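Local coordinates for regulatory protein of LacI family (Chloroflexus aggregans, PDB 3BBL) that probably regulates transcription as a LacI-family DNA-binding regulator, its periplasmic-binding-protein-like core being expected to sense a small-molecule effector, at residues A[57-62]-A[66-71]; A[71-74]-A[79-82]; A[82-87]-A[98-103]. All coordinates share one frame; numbering follows the deposited sequence.

Contact 1: residues A[57-62]-A[66-71]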
loop_
_atom_site.group_PDB
_atom_site.type_symbol
_atom_site.label_atom_id
_atom_site.label_comp_id
_atom_site.label_asym_id
_atom_site.label_seq_id
_atom_site.Cartn_x
_atom_site.Cartn_y
_atom_site.Cartn_z
ATOM N N ARG A 57 -3.849 -11.327 -26.299
ATOM C CA ARG A 57 -3.788 -11.682 -27.711
ATOM C C ARG A 57 -2.997 -10.611 -28.474
ATOM O O ARG A 57 -2.142 -10.925 -29.303
ATOM C CB ARG A 57 -5.214 -11.783 -28.267
ATOM C CG ARG A 57 -5.354 -12.626 -29.517
ATOM C CD ARG A 57 -6.638 -12.282 -30.271
ATOM N NE ARG A 57 -7.860 -12.547 -29.511
ATOM C CZ ARG A 57 -8.304 -13.760 -29.195
ATOM N NH1 ARG A 57 -7.627 -14.838 -29.568
ATOM N NH2 ARG A 57 -9.433 -13.893 -28.514
ATOM N N ASP A 58 -3.278 -9.347 -28.172
ATOM C CA ASP A 58 -2.608 -8.223 -28.816
ATOM C C ASP A 58 -1.120 -8.159 -28.501
ATOM O O ASP A 58 -0.295 -8.014 -29.399
ATOM C CB ASP A 58 -3.254 -6.909 -28.384
ATOM C CG ASP A 58 -4.683 -6.777 -28.857
ATOM O OD1 ASP A 58 -5.419 -7.783 -28.818
ATOM O OD2 ASP A 58 -5.079 -5.664 -29.257
ATOM N N LEU A 59 -0.777 -8.264 -27.221
ATOM C CA LEU A 59 0.618 -8.180 -26.808
ATOM C C LEU A 59 1.498 -9.289 -27.368
ATOM O O LEU A 59 2.690 -9.081 -27.608
ATOM C CB LEU A 59 0.716 -8.142 -25.280
ATOM C CG LEU A 59 0.177 -6.854 -24.644
ATOM C CD1 LEU A 59 0.240 -6.944 -23.133
ATOM C CD2 LEU A 59 0.980 -5.670 -25.144
ATOM N N ILE A 60 0.917 -10.463 -27.585
ATOM C CA ILE A 60 1.686 -11.577 -28.121
ATOM C C ILE A 60 2.093 -11.346 -29.576
ATOM O O ILE A 60 3.277 -11.437 -29.912
ATOM C CB ILE A 60 0.908 -12.907 -28.011
ATOM C CG1 ILE A 60 0.710 -13.270 -26.535
ATOM C CG2 ILE A 60 1.671 -14.017 -28.720
ATOM C CD1 ILE A 60 -0.112 -14.519 -26.304
ATOM N N ARG A 61 1.137 -11.034 -30.445
ATOM C CA ARG A 61 1.503 -10.824 -31.836
ATOM C C ARG A 61 2.161 -9.490 -32.129
ATOM O O ARG A 61 2.691 -9.291 -33.217
ATOM C CB ARG A 61 0.309 -11.048 -32.763
ATOM C CG ARG A 61 -1.001 -10.459 -32.327
ATOM C CD ARG A 61 -2.088 -11.479 -32.616
ATOM N NE ARG A 61 -3.399 -10.873 -32.811
ATOM C CZ ARG A 61 -4.532 -11.564 -32.902
ATOM N NH1 ARG A 61 -4.520 -12.892 -32.815
ATOM N NH2 ARG A 61 -5.678 -10.924 -33.086
ATOM N N SER A 62 2.145 -8.582 -31.162
ATOM C CA SER A 62 2.794 -7.291 -31.358
ATOM C C SER A 62 4.285 -7.500 -31.089
ATOM O O SER A 62 5.112 -6.642 -31.392
ATOM C CB SER A 62 2.244 -6.243 -30.386
ATOM O OG SER A 62 2.778 -6.418 -29.083
ATOM N N ASP A 66 7.956 -11.171 -24.233
ATOM C CA ASP A 66 8.370 -12.546 -24.460
ATOM C C ASP A 66 7.631 -13.480 -23.513
ATOM O O ASP A 66 7.674 -14.697 -23.670
ATOM C CB ASP A 66 9.878 -12.690 -24.236
ATOM C CG ASP A 66 10.671 -11.608 -24.930
ATOM O OD1 ASP A 66 10.356 -11.292 -26.097
ATOM O OD2 ASP A 66 11.609 -11.073 -24.313
ATOM N N GLY A 67 6.953 -12.904 -22.530
ATOM C CA GLY A 67 6.229 -13.707 -21.560
ATOM C C GLY A 67 5.385 -12.869 -20.618
ATOM O O GLY A 67 5.469 -11.636 -20.607
ATOM N N PHE A 68 4.567 -13.547 -19.822
ATOM C CA PHE A 68 3.684 -12.886 -18.874
ATOM C C PHE A 68 3.799 -13.466 -17.474
ATOM O O PHE A 68 4.199 -14.613 -17.280
ATOM C CB PHE A 68 2.226 -13.065 -19.285
ATOM C CG PHE A 68 1.852 -12.396 -20.565
ATOM C CD1 PHE A 68 1.592 -11.032 -20.602
ATOM C CD2 PHE A 68 1.696 -13.145 -21.728
ATOM C CE1 PHE A 68 1.174 -10.419 -21.776
ATOM C CE2 PHE A 68 1.281 -12.549 -22.908
ATOM C CZ PHE A 68 1.017 -11.180 -22.936
ATOM N N VAL A 69 3.438 -12.646 -16.500
ATOM C CA VAL A 69 3.379 -13.069 -15.117
ATOM C C VAL A 69 1.919 -12.752 -14.804
ATOM O O VAL A 69 1.428 -11.681 -15.164
ATOM C CB VAL A 69 4.304 -12.254 -14.214
ATOM C CG1 VAL A 69 4.008 -12.579 -12.750
ATOM C CG2 VAL A 69 5.756 -12.595 -14.523
ATOM N N LEU A 70 1.217 -13.697 -14.188
ATOM C CA LEU A 70 -0.191 -13.503 -13.857
ATOM C C LEU A 70 -0.395 -13.546 -12.349
ATOM O O LEU A 70 0.264 -14.316 -11.660
ATOM C CB LEU A 70 -1.050 -14.607 -14.498
ATOM C CG LEU A 70 -0.854 -14.995 -15.967
ATOM C CD1 LEU A 70 -1.659 -16.257 -16.258
ATOM C CD2 LEU A 70 -1.279 -13.859 -16.886
ATOM N N SER A 71 -1.305 -12.714 -11.844
ATOM C CA SER A 71 -1.635 -12.693 -10.418
ATOM C C SER A 71 -3.159 -12.728 -10.302
ATOM O O SER A 71 -3.850 -12.568 -11.307
ATOM C CB SER A 71 -1.050 -11.454 -9.730
ATOM O OG SER A 71 -1.509 -10.258 -10.312
#
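Leu59 and Ile60 of helix 54-61 close on Phe68 of strand 67-70 in a beta-alpha-beta crossover of the Rossmann-like, periplasmic-binding-protein fold: the chain leaves strand 40-43, runs through this helix and re-enters the sheet at strand 67-70. The contact is small, about 128 Å² counted over both sides, and purely apolar. Phe68 has CG anti to its carbonyl carbon and beside its backbone N (chi1 -66°), which sends the ring out of the sheet toward the helix, so that its far rim does the touching. Leu59 and Ile60 both come at the edge of that ring, near its plane. CD1 of Leu59 reaches CE1 of Phe68 at 3.8 Å, and Leu59 CB lies 3.8 Å from Phe68 CZ. On the other side of CZ, Ile60 CG1 sits 3.7 Å from Phe68 CE2, the isoleucine chain lying at about a right angle to the phenylalanine. Ile60 CD1 follows, 4.2 Å from the same CE2 of Phe68. The distal rim is thus cradled between two consecutive helix residues. Replacing Phe68 with alanine would remove the ring and would probably open a gap between helix and sheet, leaving Leu59 and Ile60 without the edge they rest on. Just past these residues, Ser62 OG donates to Leu59 O at 3.0 Å, arriving from above the carbonyl plane, and also bonds Asn64 N in the turn leading to the strand. Around the contact, Tyr56 of the same helix meets the Phe68 ring at about 60°, and Leu83 of helix 78-85 packs on both Ile60 and Phe68. Leu59 also touches Phe40 of the second subunit, while the Phe68 backbone pairs with Val91 of strand 90-93 and with Pro89 just before it.

Contact 2: residues A[71-74]-A[79-82]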
loop_
_atom_site.group_PDB
_atom_site.type_symbol
_atom_site.label_atom_id
_atom_site.label_comp_id
_atom_site.label_asym_id
_atom_site.label_seq_id
_atom_site.Cartn_x
_atom_site.Cartn_y
_atom_site.Cartn_z
ATOM N N SER A 71 -1.305 -12.714 -11.844
ATOM C CA SER A 71 -1.635 -12.693 -10.418
ATOM C C SER A 71 -3.159 -12.728 -10.302
ATOM O O SER A 71 -3.850 -12.568 -11.307
ATOM C CB SER A 71 -1.050 -11.454 -9.730
ATOM O OG SER A 71 -1.509 -10.258 -10.312
ATOM N N SER A 72 -3.679 -12.939 -9.091
ATOM C CA SER A 72 -5.126 -13.040 -8.870
ATOM C C SER A 72 -5.649 -14.238 -9.651
ATOM O O SER A 72 -6.588 -14.121 -10.440
ATOM C CB SER A 72 -5.867 -11.785 -9.344
ATOM O OG SER A 72 -5.695 -10.711 -8.446
ATOM N N ILE A 73 -5.037 -15.390 -9.431
ATOM C CA ILE A 73 -5.435 -16.595 -10.141
ATOM C C ILE A 73 -6.650 -17.273 -9.532
ATOM O O ILE A 73 -6.638 -17.655 -8.369
ATOM C CB ILE A 73 -4.295 -17.634 -10.170
ATOM C CG1 ILE A 73 -2.966 -16.956 -10.523
ATOM C CG2 ILE A 73 -4.637 -18.737 -11.165
ATOM C CD1 ILE A 73 -2.934 -16.320 -11.899
ATOM N N ASN A 74 -7.697 -17.427 -10.333
ATOM C CA ASN A 74 -8.913 -18.101 -9.884
ATOM C C ASN A 74 -8.915 -19.522 -10.425
ATOM O O ASN A 74 -8.016 -19.906 -11.163
ATOM C CB ASN A 74 -10.157 -17.369 -10.389
ATOM C CG ASN A 74 -10.400 -16.068 -9.658
ATOM O OD1 ASN A 74 -10.372 -16.023 -8.423
ATOM N ND2 ASN A 74 -10.648 -15.000 -10.410
ATOM N N ARG A 79 -7.213 -16.785 -18.436
ATOM C CA ARG A 79 -5.917 -16.301 -18.901
ATOM C C ARG A 79 -4.907 -17.446 -18.973
ATOM O O ARG A 79 -4.108 -17.523 -19.905
ATOM C CB ARG A 79 -5.386 -15.212 -17.964
ATOM C CG ARG A 79 -6.235 -13.947 -17.895
ATOM C CD ARG A 79 -5.776 -13.065 -16.747
ATOM N NE ARG A 79 -5.846 -13.784 -15.473
ATOM C CZ ARG A 79 -5.327 -13.342 -14.330
ATOM N NH1 ARG A 79 -4.696 -12.175 -14.293
ATOM N NH2 ARG A 79 -5.432 -14.071 -13.227
ATOM N N VAL A 80 -4.949 -18.335 -17.987
ATOM C CA VAL A 80 -4.038 -19.476 -17.943
ATOM C C VAL A 80 -4.368 -20.462 -19.058
ATOM O O VAL A 80 -3.476 -21.033 -19.690
ATOM C CB VAL A 80 -4.133 -20.204 -16.583
ATOM C CG1 VAL A 80 -3.266 -21.463 -16.593
ATOM C CG2 VAL A 80 -3.700 -19.263 -15.465
ATOM N N GLN A 81 -5.660 -20.654 -19.285
ATOM C CA GLN A 81 -6.154 -21.558 -20.313
ATOM C C GLN A 81 -5.657 -21.065 -21.672
ATOM O O GLN A 81 -5.079 -21.819 -22.458
ATOM C CB GLN A 81 -7.683 -21.552 -20.283
ATOM C CG GLN A 81 -8.355 -22.841 -20.697
ATOM C CD GLN A 81 -9.868 -22.719 -20.651
ATOM O OE1 GLN A 81 -10.444 -22.317 -19.632
ATOM N NE2 GLN A 81 -10.525 -23.062 -21.757
ATOM N N PHE A 82 -5.883 -19.783 -21.927
ATOM C CA PHE A 82 -5.478 -19.157 -23.176
ATOM C C PHE A 82 -3.984 -19.280 -23.459
ATOM O O PHE A 82 -3.586 -19.852 -24.470
ATOM C CB PHE A 82 -5.881 -17.684 -23.162
ATOM C CG PHE A 82 -5.412 -16.918 -24.361
ATOM C CD1 PHE A 82 -5.893 -17.223 -25.631
ATOM C CD2 PHE A 82 -4.485 -15.891 -24.223
ATOM C CE1 PHE A 82 -5.458 -16.514 -26.748
ATOM C CE2 PHE A 82 -4.042 -15.177 -25.331
ATOM C CZ PHE A 82 -4.530 -15.490 -26.598
#
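Arg79, in the first turn of helix 78-85, grips the backbone carbonyl of Ser71 end-on with two nitrogens. NH2 of Arg79 lies 2.9 Å from Ser71 O, with an N-H...O angle of 153°, and NH1 of Arg79 is 3.1 Å from the same oxygen. The acceptor sits at the guanidinium edge, almost in its plane, whereas the two donors use the carbonyl differently: NH1 comes nearly head-on to the C=O, while NH2 stands above the carbonyl plane. Two bonds to one buried oxygen tie the backbone at Ser71 to the helix and should fix the rotation of the guanidinium group. A bend at chi3 (-58°) folds the arginine chain back toward the loop. Its NE forms a salt bridge with Asp77, which also accepts from Asn74 N, so one carboxylate both steadies the arginine and pins the loop. Ser72 O, which accepts from Arg50 NE, lies 3.0 Å from Arg79 NH2; Ser71 OG turns instead to Tyr9 OH.

Outward from this polar centre, Ile73 CD1 comes within 3.6 Å of Arg79 NH2, obliquely to the guanidinium. The other branch of Ile73 faces the helix less tightly: its CG2 lies 4.4 Å from Val80 CG2.

The loop leaves the sheet at the C-terminal ends of its parallel strands, the side on which effectors bind in LacI-family relatives, and Ile73 O is reached by Arg138 at the start of helix 138-153, consistent with a place near the interdomain cleft. Behind it, Ile73 rests on Ala92 and Val80 on Phe90 of strand 90-93, while Tyr56 of helix 54-61 packs against Arg79.

Contact 3: residues A[82-87]-A[98-103]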
loop_
_atom_site.group_PDB
_atom_site.type_symbol
_atom_site.label_atom_id
_atom_site.label_comp_id
_atom_site.label_asym_id
_atom_site.label_seq_id
_atom_site.Cartn_x
_atom_site.Cartn_y
_atom_site.Cartn_z
ATOM N N PHE A 82 -5.883 -19.783 -21.927
ATOM C CA PHE A 82 -5.478 -19.157 -23.176
ATOM C C PHE A 82 -3.984 -19.280 -23.459
ATOM O O PHE A 82 -3.586 -19.852 -24.470
ATOM C CB PHE A 82 -5.881 -17.684 -23.162
ATOM C CG PHE A 82 -5.412 -16.918 -24.361
ATOM C CD1 PHE A 82 -5.893 -17.223 -25.631
ATOM C CD2 PHE A 82 -4.485 -15.891 -24.223
ATOM C CE1 PHE A 82 -5.458 -16.514 -26.748
ATOM C CE2 PHE A 82 -4.042 -15.177 -25.331
ATOM C CZ PHE A 82 -4.530 -15.490 -26.598
ATOM N N LEU A 83 -3.157 -18.743 -22.567
ATOM C CA LEU A 83 -1.711 -18.792 -22.751
ATOM C C LEU A 83 -1.198 -20.215 -22.903
ATOM O O LEU A 83 -0.192 -20.451 -23.574
ATOM C CB LEU A 83 -1.002 -18.095 -21.583
ATOM C CG LEU A 83 -1.377 -16.617 -21.425
ATOM C CD1 LEU A 83 -0.687 -16.029 -20.209
ATOM C CD2 LEU A 83 -0.992 -15.858 -22.689
ATOM N N LEU A 84 -1.882 -21.168 -22.279
ATOM C CA LEU A 84 -1.474 -22.565 -22.381
ATOM C C LEU A 84 -1.715 -23.056 -23.803
ATOM O O LEU A 84 -0.880 -23.752 -24.382
ATOM C CB LEU A 84 -2.259 -23.437 -21.394
ATOM C CG LEU A 84 -1.744 -23.462 -19.956
ATOM C CD1 LEU A 84 -2.710 -24.233 -19.089
ATOM C CD2 LEU A 84 -0.362 -24.093 -19.918
ATOM N N LYS A 85 -2.864 -22.683 -24.358
ATOM C CA LYS A 85 -3.217 -23.071 -25.715
ATOM C C LYS A 85 -2.233 -22.458 -26.707
ATOM O O LYS A 85 -1.763 -23.134 -27.625
ATOM C CB LYS A 85 -4.640 -22.610 -26.041
ATOM C CG LYS A 85 -5.711 -23.271 -25.188
ATOM C CD LYS A 85 -7.066 -22.583 -25.352
ATOM C CE LYS A 85 -8.126 -23.194 -24.426
ATOM N NZ LYS A 85 -9.409 -22.428 -24.428
ATOM N N GLN A 86 -1.912 -21.184 -26.507
ATOM C CA GLN A 86 -0.991 -20.467 -27.381
ATOM C C GLN A 86 0.467 -20.874 -27.188
ATOM O O GLN A 86 1.351 -20.369 -27.878
ATOM C CB GLN A 86 -1.111 -18.965 -27.142
ATOM C CG GLN A 86 -2.529 -18.436 -27.177
ATOM C CD GLN A 86 -3.171 -18.557 -28.548
ATOM O OE1 GLN A 86 -2.666 -18.008 -29.528
ATOM N NE2 GLN A 86 -4.291 -19.276 -28.621
ATOM N N LYS A 87 0.728 -21.781 -26.255
ATOM C CA LYS A 87 2.101 -22.200 -26.003
ATOM C C LYS A 87 3.018 -20.995 -25.755
ATOM O O LYS A 87 4.206 -21.043 -26.076
ATOM C CB LYS A 87 2.644 -23.006 -27.188
ATOM C CG LYS A 87 2.286 -24.485 -27.190
ATOM C CD LYS A 87 0.785 -24.724 -27.268
ATOM C CE LYS A 87 0.473 -26.222 -27.313
ATOM N NZ LYS A 87 -0.994 -26.503 -27.357
ATOM N N PRO A 98 -6.280 -28.202 -9.157
ATOM C CA PRO A 98 -5.329 -29.237 -8.746
ATOM C C PRO A 98 -4.403 -29.800 -9.830
ATOM O O PRO A 98 -3.282 -29.324 -9.991
ATOM C CB PRO A 98 -6.239 -30.290 -8.128
ATOM C CG PRO A 98 -7.223 -29.428 -7.390
ATOM C CD PRO A 98 -7.547 -28.338 -8.410
ATOM N N ASP A 99 -4.857 -30.803 -10.576
ATOM C CA ASP A 99 -3.993 -31.388 -11.597
ATOM C C ASP A 99 -3.922 -30.638 -12.929
ATOM O O ASP A 99 -3.789 -31.251 -13.991
ATOM C CB ASP A 99 -4.345 -32.873 -11.829
ATOM C CG ASP A 99 -5.788 -33.086 -12.246
ATOM O OD1 ASP A 99 -6.192 -32.549 -13.300
ATOM O OD2 ASP A 99 -6.514 -33.799 -11.518
ATOM N N TRP A 100 -4.012 -29.311 -12.873
ATOM C CA TRP A 100 -3.890 -28.500 -14.082
ATOM C C TRP A 100 -2.398 -28.187 -14.104
ATOM O O TRP A 100 -1.849 -27.741 -13.093
ATOM C CB TRP A 100 -4.706 -27.207 -13.970
ATOM C CG TRP A 100 -5.274 -26.738 -15.296
ATOM C CD1 TRP A 100 -5.336 -27.453 -16.464
ATOM C CD2 TRP A 100 -5.920 -25.480 -15.562
ATOM N NE1 TRP A 100 -5.977 -26.717 -17.434
ATOM C CE2 TRP A 100 -6.334 -25.505 -16.914
ATOM C CE3 TRP A 100 -6.166 -24.332 -14.797
ATOM C CZ2 TRP A 100 -7.011 -24.428 -17.504
ATOM C CZ3 TRP A 100 -6.838 -23.263 -15.388
ATOM C CH2 TRP A 100 -7.241 -23.317 -16.732
ATOM N N ASP A 101 -1.739 -28.424 -15.237
ATOM C CA ASP A 101 -0.297 -28.204 -15.320
ATOM C C ASP A 101 0.203 -26.943 -16.025
ATOM O O ASP A 101 -0.262 -26.595 -17.111
ATOM C CB ASP A 101 0.369 -29.423 -15.960
ATOM C CG ASP A 101 1.874 -29.264 -16.091
ATOM O OD1 ASP A 101 2.538 -29.056 -15.047
ATOM O OD2 ASP A 101 2.391 -29.344 -17.230
ATOM N N PHE A 102 1.171 -26.282 -15.391
ATOM C CA PHE A 102 1.802 -25.067 -15.911
ATOM C C PHE A 102 2.824 -24.552 -14.903
ATOM O O PHE A 102 2.901 -25.056 -13.784
ATOM C CB PHE A 102 0.752 -23.988 -16.203
ATOM C CG PHE A 102 -0.088 -23.614 -15.018
ATOM C CD1 PHE A 102 0.289 -22.573 -14.181
ATOM C CD2 PHE A 102 -1.267 -24.300 -14.742
ATOM C CE1 PHE A 102 -0.499 -22.217 -13.087
ATOM C CE2 PHE A 102 -2.059 -23.954 -13.654
ATOM C CZ PHE A 102 -1.676 -22.909 -12.825
ATOM N N ALA A 103 3.618 -23.562 -15.300
ATOM C CA ALA A 103 4.631 -23.003 -14.410
ATOM C C ALA A 103 4.024 -22.028 -13.402
ATOM O O ALA A 103 3.222 -21.168 -13.764
ATOM C CB ALA A 103 5.710 -22.301 -15.222
#
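Leu84 of helix 78-85 lies against Trp100, Asp101 and Phe102, in the loop that joins strand 90-93 to strand 104-107 in the parallel sheet of the periplasmic-binding-protein fold. This connection carries no helix, and Leu84 is the one side chain through which residues 82-87 touch it.

First comes Trp100, which makes a loose contact: the nearest pair is Leu84 CD1 and Trp100 CE2, at 4.4 Å. The indole also packs on Gln81, one turn back along the same helix.

At Asp101 it is the backbone that takes part. Both methyls of Leu84 rest on its carbonyl oxygen, CD2 at 3.8 Å and CD1 at 3.9 Å from Asp101 O. The carboxylate is engaged elsewhere, in a salt bridge to Lys266 beside the strand 267-275.

Phe102 follows and presents its CB rather than its ring, 3.9 Å from Leu84 CD2, the two side chains crossing at about a right angle. With chi1 at 57°, CG stands between the backbone N and the carbonyl carbon, and from there the ring is directed away from Leu84 into the interior, where it meets Phe90, Ala92 and Val80 and packs edge-to-face with Trp104. Leu84 also touches Phe90, so helix, loop and strand share one apolar seam, buried at Phe102 and partly open to solvent at Leu84 and Trp100.

The last turn keeps a regular helical bond, Gln86 N to Phe82 O at 3.0 Å. Three residues beyond Leu84, a Schellman motif with positive phi at Lys87 ends the helix, Lys87 N bonding Leu84 O at 3.2 Å.

How the contacts relate
Helix 78-85 ties the three contacts together on one side of the chain's centre. Contacts 1 and 2 share Ser71 and lie about 12 Å apart between centres, joined by Leu70 CD1 on Val80 CG2 at 3.7 Å. Contacts 2 and 3 share Phe82, their centres about 9 Å apart, with Val80 CG1 3.9 Å from Phe102 CD2. Although contacts 1 and 3 have no residue in common, Phe68 CD2 reaches Leu83 CD2 at 3.9 Å, across centres about 14 Å apart. Contact 2, whose centre is about 15 Å from the chain's centre, is probably the nearest of the three to the cleft where relatives bind effectors; contact 1, at about 24 Å, reaches the second subunit.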